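PDB 4M0X: chloromuconate cycloisomerase from Rhodococcus opacus, which belongs to the enolase superfamily, pairing a capping N-terminal domain with a TIM-barrel domain that holds a manganese ion. Local coordinates for residues S9-S17 with E363-D371; A192-E203 with V218-N229. All coordinates share one frame; numbering follows the deposited sequence.

Contact 1: residues S9-S17 with E363-D371; sequences SATIVDLPS and ERLRKYSRD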
loop_
_atom_site.group_PDB
_atom_site.type_symbol
_atom_site.label_atom_id
_atom_site.label_comp_id
_atom_site.label_asym_id
_atom_site.label_seq_id
_atom_site.Cartn_x
_atom_site.Cartn_y
_atom_site.Cartn_z
ATOM N N SER A 9 38.829 3.831 -33.671
ATOM C CA SER A 9 38.591 5.216 -34.090
ATOM C C SER A 9 37.102 5.585 -33.975
ATOM O O SER A 9 36.211 4.730 -34.136
ATOM C CB SER A 9 39.043 5.398 -35.521
ATOM O OG SER A 9 38.168 4.686 -36.375
ATOM N N ALA A 10 36.841 6.859 -33.702
ATOM C CA ALA A 10 35.487 7.388 -33.612
ATOM C C ALA A 10 35.350 8.662 -34.484
ATOM O O ALA A 10 35.864 9.740 -34.134
ATOM C CB ALA A 10 35.131 7.665 -32.160
ATOM N N THR A 11 34.658 8.522 -35.609
ATOM C CA THR A 11 34.584 9.558 -36.637
ATOM C C THR A 11 33.156 10.062 -36.803
ATOM O O THR A 11 32.226 9.265 -37.082
ATOM C CB THR A 11 34.924 8.983 -38.019
ATOM O OG1 THR A 11 36.226 8.377 -38.004
ATOM C CG2 THR A 11 34.825 10.061 -39.085
ATOM N N ILE A 12 33.007 11.380 -36.683
ATOM C CA ILE A 12 31.730 12.061 -36.819
ATOM C C ILE A 12 31.307 12.086 -38.320
ATOM O O ILE A 12 32.042 12.580 -39.181
ATOM C CB ILE A 12 31.816 13.457 -36.145
ATOM C CG1 ILE A 12 32.184 13.305 -34.662
ATOM C CG2 ILE A 12 30.531 14.256 -36.253
ATOM C CD1 ILE A 12 32.735 14.579 -34.023
ATOM N N VAL A 13 30.140 11.517 -38.625
ATOM C CA VAL A 13 29.642 11.442 -40.002
ATOM C C VAL A 13 28.304 12.175 -40.178
ATOM O O VAL A 13 27.407 12.089 -39.320
ATOM C CB VAL A 13 29.424 9.979 -40.417
ATOM C CG1 VAL A 13 28.846 9.909 -41.837
ATOM C CG2 VAL A 13 30.688 9.174 -40.241
ATOM N N ASP A 14 28.144 12.899 -41.268
ATOM C CA ASP A 14 26.865 13.588 -41.473
ATOM C C ASP A 14 26.255 12.961 -42.684
ATOM O O ASP A 14 26.919 12.830 -43.700
ATOM C CB ASP A 14 27.013 15.097 -41.712
ATOM C CG ASP A 14 27.575 15.863 -40.500
ATOM O OD1 ASP A 14 27.057 15.751 -39.344
ATOM O OD2 ASP A 14 28.542 16.632 -40.738
ATOM N N LEU A 15 25.000 12.564 -42.587
ATOM C CA LEU A 15 24.362 11.842 -43.688
ATOM C C LEU A 15 23.181 12.575 -44.266
ATOM O O LEU A 15 22.240 12.924 -43.548
ATOM C CB LEU A 15 23.948 10.426 -43.244
ATOM C CG LEU A 15 25.122 9.480 -42.980
ATOM C CD1 LEU A 15 24.622 8.106 -42.593
ATOM C CD2 LEU A 15 26.043 9.393 -44.196
ATOM N N PRO A 16 23.217 12.811 -45.577
ATOM C CA PRO A 16 22.122 13.489 -46.281
ATOM C C PRO A 16 20.800 12.751 -46.081
ATOM O O PRO A 16 20.739 11.545 -46.247
ATOM C CB PRO A 16 22.567 13.419 -47.735
ATOM C CG PRO A 16 23.361 12.166 -47.795
ATOM C CD PRO A 16 24.168 12.220 -46.521
ATOM N N SER A 17 19.755 13.484 -45.722
ATOM C CA SER A 17 18.469 12.883 -45.370
ATOM C C SER A 17 17.318 13.375 -46.238
ATOM O O SER A 17 17.189 14.568 -46.479
ATOM C CB SER A 17 18.154 13.165 -43.909
ATOM O OG SER A 17 16.759 13.229 -43.748
ATOM N N GLU A 363 34.969 4.554 -48.741
ATOM C CA GLU A 363 34.908 5.747 -49.549
ATOM C C GLU A 363 33.775 6.631 -49.059
ATOM O O GLU A 363 33.965 7.844 -48.872
ATOM C CB GLU A 363 34.766 5.409 -51.045
ATOM C CG GLU A 363 34.527 6.598 -51.962
ATOM C CD GLU A 363 35.565 7.707 -51.846
ATOM O OE1 GLU A 363 36.651 7.508 -51.242
ATOM O OE2 GLU A 363 35.277 8.803 -52.382
ATOM N N ARG A 364 32.609 6.025 -48.822
ATOM C CA ARG A 364 31.479 6.776 -48.261
ATOM C C ARG A 364 31.795 7.351 -46.878
ATOM O O ARG A 364 31.434 8.495 -46.581
ATOM C CB ARG A 364 30.247 5.899 -48.181
ATOM C CG ARG A 364 29.412 5.905 -49.416
ATOM C CD ARG A 364 28.821 4.533 -49.541
ATOM N NE ARG A 364 28.520 4.234 -50.928
ATOM C CZ ARG A 364 27.293 4.140 -51.393
ATOM N NH1 ARG A 364 26.273 4.268 -50.542
ATOM N NH2 ARG A 364 27.086 3.878 -52.680
ATOM N N LEU A 365 32.452 6.557 -46.034
ATOM C CA LEU A 365 32.841 7.044 -44.737
ATOM C C LEU A 365 33.688 8.311 -44.911
ATOM O O LEU A 365 33.437 9.334 -44.255
ATOM C CB LEU A 365 33.595 5.990 -43.915
ATOM C CG LEU A 365 34.248 6.591 -42.651
ATOM C CD1 LEU A 365 33.224 7.193 -41.693
ATOM C CD2 LEU A 365 35.119 5.586 -41.918
ATOM N N ARG A 366 34.674 8.249 -45.802
ATOM C CA ARG A 366 35.589 9.367 -45.991
ATOM C C ARG A 366 34.764 10.523 -46.484
ATOM O O ARG A 366 34.845 11.598 -45.921
ATOM C CB ARG A 366 36.677 9.011 -46.999
ATOM C CG ARG A 366 37.653 10.129 -47.300
ATOM C CD ARG A 366 38.507 9.792 -48.510
ATOM N NE ARG A 366 37.757 9.880 -49.766
ATOM C CZ ARG A 366 37.205 10.997 -50.259
ATOM N NH1 ARG A 366 37.286 12.142 -49.594
ATOM N NH2 ARG A 366 36.557 10.968 -51.422
ATOM N N LYS A 367 33.927 10.251 -47.496
ATOM C CA LYS A 367 33.123 11.257 -48.214
ATOM C C LYS A 367 32.225 12.006 -47.281
ATOM O O LYS A 367 32.080 13.219 -47.429
ATOM C CB LYS A 367 32.275 10.636 -49.343
ATOM C CG LYS A 367 31.735 11.645 -50.346
ATOM C CD LYS A 367 30.311 11.354 -50.821
ATOM C CE LYS A 367 30.236 10.787 -52.233
ATOM N NZ LYS A 367 28.927 11.152 -52.831
ATOM N N TYR A 368 31.633 11.299 -46.317
ATOM C CA TYR A 368 30.682 11.930 -45.421
ATOM C C TYR A 368 31.211 12.193 -44.026
ATOM O O TYR A 368 30.440 12.608 -43.157
ATOM C CB TYR A 368 29.364 11.167 -45.369
ATOM C CG TYR A 368 28.592 11.129 -46.667
ATOM C CD1 TYR A 368 28.016 12.286 -47.192
ATOM C CD2 TYR A 368 28.429 9.927 -47.373
ATOM C CE1 TYR A 368 27.291 12.255 -48.378
ATOM C CE2 TYR A 368 27.706 9.875 -48.564
ATOM C CZ TYR A 368 27.123 11.039 -49.065
ATOM O OH TYR A 368 26.385 11.011 -50.254
ATOM N N SER A 369 32.512 12.003 -43.801
ATOM C CA SER A 369 33.105 12.450 -42.537
ATOM C C SER A 369 32.950 13.946 -42.407
ATOM O O SER A 369 33.015 14.673 -43.398
ATOM C CB SER A 369 34.567 12.104 -42.453
ATOM O OG SER A 369 34.709 10.715 -42.238
ATOM N N ARG A 370 32.716 14.408 -41.187
ATOM C CA ARG A 370 32.628 15.831 -40.942
ATOM C C ARG A 370 34.024 16.451 -40.829
ATOM O O ARG A 370 34.917 15.863 -40.192
ATOM C CB ARG A 370 31.836 16.087 -39.674
ATOM C CG ARG A 370 31.643 17.564 -39.384
ATOM C CD ARG A 370 31.232 17.737 -37.942
ATOM N NE ARG A 370 29.839 17.353 -37.778
ATOM C CZ ARG A 370 29.166 17.469 -36.650
ATOM N NH1 ARG A 370 29.754 17.926 -35.550
ATOM N NH2 ARG A 370 27.912 17.100 -36.633
ATOM N N ASP A 371 34.192 17.632 -41.447
ATOM C CA ASP A 371 35.448 18.413 -41.387
ATOM C C ASP A 371 35.735 18.879 -39.962
ATOM O O ASP A 371 36.770 18.550 -39.393
ATOM C CB ASP A 371 35.393 19.643 -42.318
ATOM C CG ASP A 371 35.616 19.293 -43.794
ATOM O OD1 ASP A 371 36.531 18.498 -44.103
ATOM O OD2 ASP A 371 34.879 19.828 -44.653
HETATM O O HOH W 1 34.868 13.296 -38.686
#
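R370 and D14 meet in a salt bridge, and the arginine can be followed outward from the backbone. Its CB sits 3.5 Å from both I12 O and D14 OD2. CG, anti to the backbone N (chi1 -177°), continues along D14 OD2, and CD comes near I12 CG2. A bend at chi3 then turns the guanidinium over I12, whose CG2 lies 3.4 Å from the guanidinium plane, over its centre. At the edge, R370 NH2 donates to the syn lone pair of D14 OD1 at 3.1 Å, while the bond from R370 NE to D14 OD2 is weak; the two planar groups are only 23° apart. NH1 turns to E64, and D14 OD1 also bonds S32. In the backbone, R370 N donates to I12 O at 2.8 Å and D14 N to Y368 O at 3.0 Å, a single bridge between V13 and S369. Apolar packing follows: V13 CG2 meets L365 CD1 at 3.5 Å, and P16 CD lies over one face of the Y368 ring, a CH-pi contact 4.1 Å from its centroid. The near-coplanar pairing, with E64 and S32 as second partners, probably fixes the rotation of guanidinium and carboxylate, while the two backbone bonds set the tail's register on the N-terminal domain strand.

Contact 2: residues A192-E203 with V218-N229; sequences AVIVDPNGRWSE and VTVAEQPIARWN. With MN (manganese (II) ion), chain C.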
loop_
_atom_site.group_PDB
_atom_site.type_symbol
_atom_site.label_atom_id
_atom_site.label_comp_id
_atom_site.label_asym_id
_atom_site.label_seq_id
_atom_site.Cartn_x
_atom_site.Cartn_y
_atom_site.Cartn_z
ATOM N N ALA A 192 -2.809 0.902 -36.754
ATOM C CA ALA A 192 -2.217 1.293 -35.478
ATOM C C ALA A 192 -1.734 2.749 -35.569
ATOM O O ALA A 192 -1.086 3.159 -36.553
ATOM C CB ALA A 192 -1.076 0.362 -35.089
ATOM N N VAL A 193 -2.062 3.551 -34.567
ATOM C CA VAL A 193 -1.466 4.875 -34.496
ATOM C C VAL A 193 -0.893 5.116 -33.115
ATOM O O VAL A 193 -1.633 5.102 -32.134
ATOM C CB VAL A 193 -2.469 5.984 -34.780
ATOM C CG1 VAL A 193 -1.744 7.326 -34.836
ATOM C CG2 VAL A 193 -3.217 5.701 -36.074
ATOM N N ILE A 194 0.421 5.307 -33.043
ATOM C CA ILE A 194 1.059 5.799 -31.844
ATOM C C ILE A 194 1.123 7.315 -31.928
ATOM O O ILE A 194 1.324 7.850 -33.005
ATOM C CB ILE A 194 2.511 5.317 -31.771
ATOM C CG1 ILE A 194 2.561 3.808 -31.626
ATOM C CG2 ILE A 194 3.281 6.026 -30.650
ATOM C CD1 ILE A 194 3.852 3.224 -32.146
ATOM N N VAL A 195 0.980 8.005 -30.796
ATOM C CA VAL A 195 1.398 9.429 -30.704
ATOM C C VAL A 195 2.525 9.630 -29.676
ATOM O O VAL A 195 2.465 9.096 -28.551
ATOM C CB VAL A 195 0.215 10.382 -30.400
ATOM C CG1 VAL A 195 -0.853 10.269 -31.476
ATOM C CG2 VAL A 195 -0.382 10.100 -29.043
ATOM N N ASP A 196 3.550 10.380 -30.077
ATOM C CA ASP A 196 4.750 10.589 -29.254
ATOM C C ASP A 196 5.104 12.061 -28.981
ATOM O O ASP A 196 5.830 12.680 -29.758
ATOM C CB ASP A 196 5.947 9.902 -29.889
ATOM C CG ASP A 196 7.109 9.805 -28.939
ATOM O OD1 ASP A 196 6.959 10.324 -27.821
ATOM O OD2 ASP A 196 8.158 9.223 -29.292
ATOM N N PRO A 197 4.576 12.625 -27.884
ATOM C CA PRO A 197 4.889 13.974 -27.449
ATOM C C PRO A 197 6.287 14.106 -26.840
ATOM O O PRO A 197 6.665 15.185 -26.419
ATOM C CB PRO A 197 3.858 14.231 -26.347
ATOM C CG PRO A 197 2.793 13.217 -26.548
ATOM C CD PRO A 197 3.495 12.026 -27.085
ATOM N N ASN A 198 7.048 13.029 -26.749
ATOM C CA ASN A 198 8.402 13.136 -26.249
ATOM C C ASN A 198 8.440 13.651 -24.827
ATOM O O ASN A 198 9.345 14.388 -24.441
ATOM C CB ASN A 198 9.244 14.011 -27.177
ATOM C CG ASN A 198 9.554 13.315 -28.502
ATOM O OD1 ASN A 198 10.328 12.364 -28.526
ATOM N ND2 ASN A 198 8.948 13.782 -29.608
ATOM N N GLY A 199 7.433 13.260 -24.054
ATOM C CA GLY A 199 7.347 13.597 -22.642
ATOM C C GLY A 199 7.152 15.071 -22.349
ATOM O O GLY A 199 7.407 15.516 -21.239
ATOM N N ARG A 200 6.682 15.828 -23.341
ATOM C CA ARG A 200 6.600 17.297 -23.252
ATOM C C ARG A 200 5.216 17.772 -22.806
ATOM O O ARG A 200 5.011 18.968 -22.608
ATOM C CB ARG A 200 6.963 17.951 -24.595
ATOM C CG ARG A 200 8.364 17.670 -25.093
ATOM C CD ARG A 200 9.280 18.880 -24.965
ATOM N NE ARG A 200 10.335 18.704 -23.954
ATOM C CZ ARG A 200 11.637 18.892 -24.174
ATOM N NH1 ARG A 200 12.063 19.282 -25.374
ATOM N NH2 ARG A 200 12.514 18.708 -23.194
ATOM N N TRP A 201 4.273 16.848 -22.658
ATOM C CA TRP A 201 2.936 17.222 -22.265
ATOM C C TRP A 201 2.772 17.230 -20.759
ATOM O O TRP A 201 3.386 16.433 -20.059
ATOM C CB TRP A 201 1.958 16.254 -22.882
ATOM C CG TRP A 201 1.561 16.650 -24.249
ATOM C CD1 TRP A 201 2.153 17.600 -25.039
ATOM C CD2 TRP A 201 0.498 16.090 -25.019
ATOM N NE1 TRP A 201 1.507 17.669 -26.245
ATOM C CE2 TRP A 201 0.488 16.756 -26.260
ATOM C CE3 TRP A 201 -0.457 15.093 -24.778
ATOM C CZ2 TRP A 201 -0.454 16.469 -27.254
ATOM C CZ3 TRP A 201 -1.391 14.810 -25.772
ATOM C CH2 TRP A 201 -1.381 15.495 -26.990
ATOM N N SER A 202 1.938 18.114 -20.245
ATOM C CA SER A 202 1.675 18.074 -18.818
ATOM C C SER A 202 0.657 17.002 -18.521
ATOM O O SER A 202 -0.163 16.600 -19.398
ATOM C CB SER A 202 1.157 19.422 -18.308
ATOM O OG SER A 202 -0.181 19.675 -18.723
ATOM N N GLU A 203 0.663 16.556 -17.276
ATOM C CA GLU A 203 -0.387 15.671 -16.831
ATOM C C GLU A 203 -1.799 16.163 -17.221
ATOM O O GLU A 203 -2.595 15.371 -17.723
ATOM C CB GLU A 203 -0.297 15.494 -15.350
ATOM C CG GLU A 203 -0.345 14.046 -14.975
ATOM C CD GLU A 203 -0.139 13.842 -13.497
ATOM O OE1 GLU A 203 0.789 14.501 -12.918
ATOM O OE2 GLU A 203 -0.902 13.002 -12.937
ATOM N N VAL A 218 -6.266 6.909 -32.386
ATOM C CA VAL A 218 -4.931 6.763 -31.818
ATOM C C VAL A 218 -4.962 5.566 -30.910
ATOM O O VAL A 218 -5.885 5.403 -30.116
ATOM C CB VAL A 218 -4.456 8.001 -31.049
ATOM C CG1 VAL A 218 -3.249 7.657 -30.186
ATOM C CG2 VAL A 218 -4.114 9.089 -32.036
ATOM N N THR A 219 -3.919 4.761 -31.019
ATOM C CA THR A 219 -3.939 3.417 -30.524
ATOM C C THR A 219 -2.983 3.148 -29.362
ATOM O O THR A 219 -3.187 2.199 -28.559
ATOM C CB THR A 219 -3.760 2.478 -31.709
ATOM O OG1 THR A 219 -4.911 1.674 -31.728
ATOM C CG2 THR A 219 -2.545 1.566 -31.605
ATOM N N VAL A 220 -1.961 3.999 -29.274
ATOM C CA VAL A 220 -0.951 3.885 -28.248
ATOM C C VAL A 220 -0.470 5.286 -27.938
ATOM O O VAL A 220 -0.429 6.153 -28.828
ATOM C CB VAL A 220 0.248 2.997 -28.708
ATOM C CG1 VAL A 220 1.393 3.051 -27.697
ATOM C CG2 VAL A 220 -0.170 1.542 -28.931
ATOM N N ALA A 221 -0.108 5.523 -26.685
ATOM C CA ALA A 221 0.474 6.801 -26.356
ATOM C C ALA A 221 1.891 6.578 -25.878
ATOM O O ALA A 221 2.126 5.943 -24.854
ATOM C CB ALA A 221 -0.349 7.524 -25.316
ATOM N N GLU A 222 2.836 7.090 -26.648
ATOM C CA GLU A 222 4.206 6.969 -26.284
ATOM C C GLU A 222 4.567 8.140 -25.390
ATOM O O GLU A 222 4.103 9.240 -25.609
ATOM C CB GLU A 222 5.098 6.916 -27.528
ATOM C CG GLU A 222 6.433 6.242 -27.231
ATOM C CD GLU A 222 7.472 6.382 -28.324
ATOM O OE1 GLU A 222 7.073 6.353 -29.516
ATOM O OE2 GLU A 222 8.676 6.488 -27.971
ATOM N N GLN A 223 5.383 7.877 -24.366
ATOM C CA GLN A 223 5.886 8.877 -23.439
ATOM C C GLN A 223 5.130 10.180 -23.481
ATOM O O GLN A 223 5.626 11.164 -24.022
ATOM C CB GLN A 223 7.350 9.172 -23.727
ATOM C CG GLN A 223 8.038 9.873 -22.561
ATOM C CD GLN A 223 8.164 8.957 -21.381
ATOM O OE1 GLN A 223 8.640 7.822 -21.513
ATOM N NE2 GLN A 223 7.713 9.422 -20.223
ATOM N N PRO A 224 3.912 10.216 -22.927
ATOM C CA PRO A 224 3.214 11.509 -23.084
ATOM C C PRO A 224 3.711 12.590 -22.104
ATOM O O PRO A 224 3.839 13.756 -22.470
ATOM C CB PRO A 224 1.753 11.157 -22.830
ATOM C CG PRO A 224 1.801 9.910 -22.021
ATOM C CD PRO A 224 3.057 9.162 -22.360
ATOM N N ILE A 225 3.992 12.200 -20.871
ATOM C CA ILE A 225 4.440 13.140 -19.863
ATOM C C ILE A 225 5.912 12.895 -19.560
ATOM O O ILE A 225 6.492 11.929 -20.076
ATOM C CB ILE A 225 3.563 13.079 -18.595
ATOM C CG1 ILE A 225 3.554 11.692 -17.962
ATOM C CG2 ILE A 225 2.137 13.458 -18.940
ATOM C CD1 ILE A 225 3.029 11.672 -16.528
ATOM N N ALA A 226 6.503 13.774 -18.746
ATOM C CA ALA A 226 7.937 13.714 -18.367
ATOM C C ALA A 226 8.446 12.297 -17.976
ATOM O O ALA A 226 7.679 11.500 -17.509
ATOM C CB ALA A 226 8.234 14.732 -17.263
ATOM N N ARG A 227 9.732 12.015 -18.160
ATOM C CA ARG A 227 10.276 10.672 -17.951
ATOM C C ARG A 227 10.292 10.198 -16.508
ATOM O O ARG A 227 10.238 8.992 -16.223
ATOM C CB ARG A 227 11.677 10.541 -18.541
ATOM C CG ARG A 227 12.755 11.278 -17.789
ATOM C CD ARG A 227 13.997 11.406 -18.649
ATOM N NE ARG A 227 13.777 12.381 -19.706
ATOM C CZ ARG A 227 14.514 12.463 -20.807
ATOM N NH1 ARG A 227 15.516 11.625 -21.010
ATOM N NH2 ARG A 227 14.234 13.374 -21.712
ATOM N N TRP A 228 10.331 11.150 -15.600
ATOM C CA TRP A 228 10.471 10.821 -14.192
ATOM C C TRP A 228 9.088 10.691 -13.521
ATOM O O TRP A 228 9.009 10.308 -12.337
ATOM C CB TRP A 228 11.305 11.913 -13.498
ATOM C CG TRP A 228 10.818 13.283 -13.862
ATOM C CD1 TRP A 228 11.347 14.123 -14.795
ATOM C CD2 TRP A 228 9.645 13.931 -13.347
ATOM N NE1 TRP A 228 10.599 15.269 -14.866
ATOM C CE2 TRP A 228 9.549 15.178 -13.987
ATOM C CE3 TRP A 228 8.687 13.584 -12.376
ATOM C CZ2 TRP A 228 8.519 16.079 -13.711
ATOM C CZ3 TRP A 228 7.672 14.466 -12.098
ATOM C CH2 TRP A 228 7.588 15.700 -12.767
ATOM N N ASN A 229 8.010 11.029 -14.251
ATOM C CA ASN A 229 6.677 11.044 -13.645
ATOM C C ASN A 229 5.967 9.688 -13.723
ATOM O O ASN A 229 4.977 9.505 -14.463
ATOM C CB ASN A 229 5.833 12.204 -14.177
ATOM C CG ASN A 229 4.632 12.505 -13.303
ATOM O OD1 ASN A 229 4.116 11.632 -12.641
ATOM N ND2 ASN A 229 4.168 13.733 -13.325
HETATM MN MN MN C . 9.836 8.222 -28.498
HETATM O O HOH W 2 9.143 9.204 -26.629
HETATM O O HOH W 3 11.318 10.184 -28.090
HETATM O O HOH W 4 4.986 16.209 -18.015
#
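D196 and E222 end neighbouring strands with their carboxylates on one manganese ion: D196 OD2 and E222 OE2 each bind it at 2.1 Å. Both side chains have CG anti to the backbone N (D196 chi1 -166°), and E222 is extended beyond CG, which brings its carboxylate beside that of D196 with the planes 35° apart. The shared cation probably offsets the closeness of the acids. D247 completes the protein ligands, two waters also bind the metal, and K165 pairs with E222 OE1. D196 OD1 accepts from N198 N in an Asx turn, from above the carboxylate plane, which probably limits the rotation of the carboxylate.

Leading up to the metal ligands, the strands run parallel, the axes of the short segments 26° apart. V195 N donates to V220 O at 3.0 Å, E222 N to V195 O at 2.8 Å, and V193 O accepts from both T219 N and V220 N. I194 and V220 lie side by side on one face, I194 CG1 to V220 CB 3.8 Å. On the other, V195 CG1 meets V218 CG2 at 3.5 Å.

Past the strands, G199 N bonds Q223 O and W201 N bonds P224 O at 3.1 Å. The W201 ring carries P197 CG over its centre, and I225 CG2 reaches W201 O. Q223 bends at chi2, bringing NE2 to I225 O.

This is a right-handed beta-alpha-beta unit of the barrel. Helix 203-215 links the strands and packs on W201, V218, P224 and I225; strand 163-167 flanks 192-196, and strand 244-246 flanks 220-222.

Contact 2 is the more buried: 16 of its 22 touching residues are buried, against three of ten in contact 1. Their centres are 33 Å apart on opposite sides of the chain's centre, and they share no strand or helix. Contact 1 joins elements near the two chain ends, 346 residues apart, with strand and helix nearly perpendicular (87°); contact 2 joins successive parallel strands of the barrel and is nested within that long loop. The acids differ accordingly. In contact 1 a carboxylate is paired with arginine between partly exposed residues, whereas in contact 2 buried carboxylates gather round a metal at the strand ends.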